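Local coordinates for protein probable transcriptional regulator (Pseudomonas aeruginosa, PDB 2NNN) that probably binds DNA as a transcription factor of the MarR family, whose members typically act as winged-helix dimers, at the interface of chains A and B. Numbering follows the deposited sequence. Chains: chain A/B, Probable transcriptional regulator.

The interface of chains A and B. Residues chain A 13-14, 16-18, 20-21, 136, 140; chain B 13, 16-18, 20-21, 132, 136, 140.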
# COMPACT_ATOMS: atom_id res chain seq x y z
N ILE A 13 -10.08 -7.14 4.25
CA ILE A 13 -8.94 -7.39 3.38
C ILE A 13 -8.14 -6.13 3.03
O ILE A 13 -6.94 -6.21 2.78
CB ILE A 13 -9.34 -8.19 2.12
CG1 ILE A 13 -8.11 -8.80 1.43
CG2 ILE A 13 -10.17 -7.33 1.16
CD1 ILE A 13 -7.51 -9.98 2.18
N GLY A 14 -8.77 -4.97 3.06
CA GLY A 14 -8.04 -3.71 2.87
C GLY A 14 -7.03 -3.40 3.96
O GLY A 14 -5.90 -3.02 3.67
N ILE A 16 -5.68 -5.63 5.99
CA ILE A 16 -4.68 -6.68 5.84
C ILE A 16 -3.69 -6.35 4.71
O ILE A 16 -2.50 -6.41 4.92
CB ILE A 16 -5.38 -8.05 5.57
CG1 ILE A 16 -6.32 -8.41 6.74
CG2 ILE A 16 -4.35 -9.16 5.31
CD1 ILE A 16 -7.06 -9.74 6.58
N LEU A 17 -4.21 -5.96 3.54
CA LEU A 17 -3.35 -5.55 2.42
C LEU A 17 -2.42 -4.41 2.79
O LEU A 17 -1.25 -4.45 2.45
CB LEU A 17 -4.17 -5.16 1.19
CG LEU A 17 -4.80 -6.31 0.42
CD1 LEU A 17 -5.71 -5.74 -0.68
CD2 LEU A 17 -3.72 -7.22 -0.13
N ARG A 18 -2.93 -3.41 3.49
CA ARG A 18 -2.12 -2.27 3.93
C ARG A 18 -0.99 -2.70 4.85
O ARG A 18 0.15 -2.26 4.70
CB ARG A 18 -3.00 -1.21 4.61
CG ARG A 18 -2.16 -0.07 5.19
CD ARG A 18 -2.96 1.21 5.44
NE ARG A 18 -3.95 1.15 6.53
CZ ARG A 18 -3.68 1.10 7.84
NH1 ARG A 18 -2.43 1.03 8.27
NH2 ARG A 18 -4.68 1.09 8.72
N ALA A 20 0.44 -5.79 5.23
CA ALA A 20 1.40 -6.55 4.41
C ALA A 20 2.27 -5.60 3.58
O ALA A 20 3.49 -5.78 3.47
CB ALA A 20 0.66 -7.52 3.51
N ASN A 21 1.64 -4.57 3.02
CA ASN A 21 2.33 -3.52 2.30
C ASN A 21 3.33 -2.77 3.19
O ASN A 21 4.48 -2.59 2.80
CB ASN A 21 1.32 -2.57 1.66
CG ASN A 21 1.70 -2.16 0.25
OD1 ASN A 21 1.82 -0.97 -0.04
ND2 ASN A 21 1.86 -3.12 -0.64
N LEU A 136 -3.17 -14.04 -4.97
CA LEU A 136 -2.95 -12.59 -4.93
C LEU A 136 -2.80 -11.97 -6.34
O LEU A 136 -3.17 -10.82 -6.55
CB LEU A 136 -1.73 -12.28 -4.05
CG LEU A 136 -1.61 -10.96 -3.27
CD1 LEU A 136 -2.81 -10.69 -2.34
CD2 LEU A 136 -0.31 -10.91 -2.48
N ILE A 140 -4.86 -8.33 -8.26
CA ILE A 140 -4.08 -7.21 -8.77
C ILE A 140 -4.96 -6.23 -9.54
O ILE A 140 -4.71 -5.03 -9.59
CB ILE A 140 -2.86 -7.76 -9.58
CG1 ILE A 140 -1.58 -7.55 -8.79
CG2 ILE A 140 -2.75 -7.20 -11.01
CD1 ILE A 140 -1.66 -8.11 -7.41
OXT ILE A 140 -5.97 -6.63 -10.10
N ILE B 13 6.73 -10.09 -4.83
CA ILE B 13 5.57 -9.95 -3.97
C ILE B 13 5.32 -8.48 -3.60
O ILE B 13 4.18 -8.08 -3.38
CB ILE B 13 5.65 -10.89 -2.74
CG1 ILE B 13 4.29 -11.00 -2.04
CG2 ILE B 13 6.74 -10.43 -1.77
CD1 ILE B 13 3.25 -11.79 -2.79
N ILE B 16 3.27 -6.99 -6.50
CA ILE B 16 1.95 -7.60 -6.34
C ILE B 16 1.17 -6.96 -5.18
O ILE B 16 0.01 -6.59 -5.34
CB ILE B 16 2.08 -9.15 -6.18
CG1 ILE B 16 2.69 -9.79 -7.45
CG2 ILE B 16 0.74 -9.79 -5.89
CD1 ILE B 16 3.11 -11.25 -7.29
N LEU B 17 1.81 -6.81 -4.02
CA LEU B 17 1.14 -6.16 -2.87
C LEU B 17 0.70 -4.74 -3.16
O LEU B 17 -0.42 -4.37 -2.81
CB LEU B 17 1.99 -6.21 -1.60
CG LEU B 17 2.06 -7.58 -0.95
CD1 LEU B 17 3.13 -7.57 0.12
CD2 LEU B 17 0.70 -8.01 -0.41
N ARG B 18 1.55 -3.97 -3.81
CA ARG B 18 1.22 -2.57 -4.15
C ARG B 18 0.02 -2.47 -5.08
O ARG B 18 -0.82 -1.58 -4.91
CB ARG B 18 2.41 -1.83 -4.75
CG ARG B 18 2.02 -0.42 -5.13
CD ARG B 18 3.18 0.51 -5.35
NE ARG B 18 4.11 0.10 -6.42
CZ ARG B 18 3.91 0.26 -7.72
NH1 ARG B 18 2.78 0.80 -8.16
NH2 ARG B 18 4.85 -0.11 -8.58
N ALA B 20 -2.47 -4.82 -5.63
CA ALA B 20 -3.66 -5.27 -4.88
C ALA B 20 -4.16 -4.13 -4.01
O ALA B 20 -5.35 -3.86 -3.95
CB ALA B 20 -3.32 -6.50 -4.04
N ASN B 21 -3.22 -3.45 -3.35
CA ASN B 21 -3.50 -2.27 -2.55
C ASN B 21 -4.09 -1.09 -3.34
O ASN B 21 -5.03 -0.44 -2.88
CB ASN B 21 -2.21 -1.85 -1.85
CG ASN B 21 -2.42 -1.39 -0.43
OD1 ASN B 21 -2.14 -0.24 -0.11
ND2 ASN B 21 -2.90 -2.27 0.43
N LEU B 132 -6.68 -17.41 1.26
CA LEU B 132 -5.93 -16.17 1.06
C LEU B 132 -5.89 -15.32 2.33
O LEU B 132 -4.84 -14.80 2.69
CB LEU B 132 -6.48 -15.36 -0.13
CG LEU B 132 -5.85 -13.97 -0.27
CD1 LEU B 132 -4.53 -13.99 -1.04
CD2 LEU B 132 -6.84 -13.02 -0.89
N LEU B 136 -2.35 -14.48 3.95
CA LEU B 136 -2.01 -13.06 4.07
C LEU B 136 -1.84 -12.61 5.52
O LEU B 136 -0.94 -11.82 5.83
CB LEU B 136 -3.05 -12.19 3.37
CG LEU B 136 -2.77 -11.49 2.04
CD1 LEU B 136 -3.85 -10.43 1.79
CD2 LEU B 136 -1.38 -10.84 1.97
N ILE B 140 1.33 -10.07 7.54
CA ILE B 140 1.03 -8.80 8.19
C ILE B 140 2.22 -8.33 9.02
O ILE B 140 2.44 -7.13 9.21
CB ILE B 140 -0.28 -8.94 9.02
CG1 ILE B 140 -1.44 -8.31 8.26
CG2 ILE B 140 -0.18 -8.35 10.42
CD1 ILE B 140 -1.45 -8.67 6.80
OXT ILE B 140 3.01 -9.13 9.50
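In each chain, residues 13 to 21 lie in helix 13-31 with regular helical backbone torsions, and the two copies of this helix face each other across a two-fold axis, flanked by A:Ile140 and B:Ile140. The patch illustrates how a homodimer can be sealed by aliphatic groups used twice over, for no nitrogen or oxygen here comes within bonding reach of the other subunit.

A:Leu17 and B:Leu17 turn CG away from the carbonyl carbon, beside the backbone N. This extends CD2 toward the partner, where CD2 of A:Leu17 lies 3.7 Å from CD1 of B:Leu136 and 4.0 Å from the methyl CB of B:Ala20. A:Leu136 (chi1 -150°) and B:Leu136 (chi1 -107°) pack against equivalent partner groups with different torsions: A:Leu136 touches CD1 of B:Ile13 through CD2 (3.7 Å), whereas B:Leu136 meets CD1 of A:Ile13 through CD1, both pairs crossing at about a right angle.

At the flanks, A:Ile16 places CG2 anti to its backbone N, and this branch meets the tip of B:Ile140, CG2 to CD1 being 3.3 Å, in a tight crossing near a right angle. At the axis, the amides of A:Asn21 and B:Asn21 stack with planes 14° apart and their OD1 atoms 4.0 Å from each other. The amide nitrogen ND2 of A:Asn21 packs, without a hydrogen bond, 3.2 Å from CB of B:Leu17 as the two side chains pass in opposite directions; B:Asn21 does the same to A:Leu17.

Within the fold, helix 13-31 forms one end of the patch at the axis, A:Leu136 and B:Leu136 of helix 126-137 pack near the axis further along it, and the terminal residues close the flanks, in what is probably the MarR-type dimerisation region.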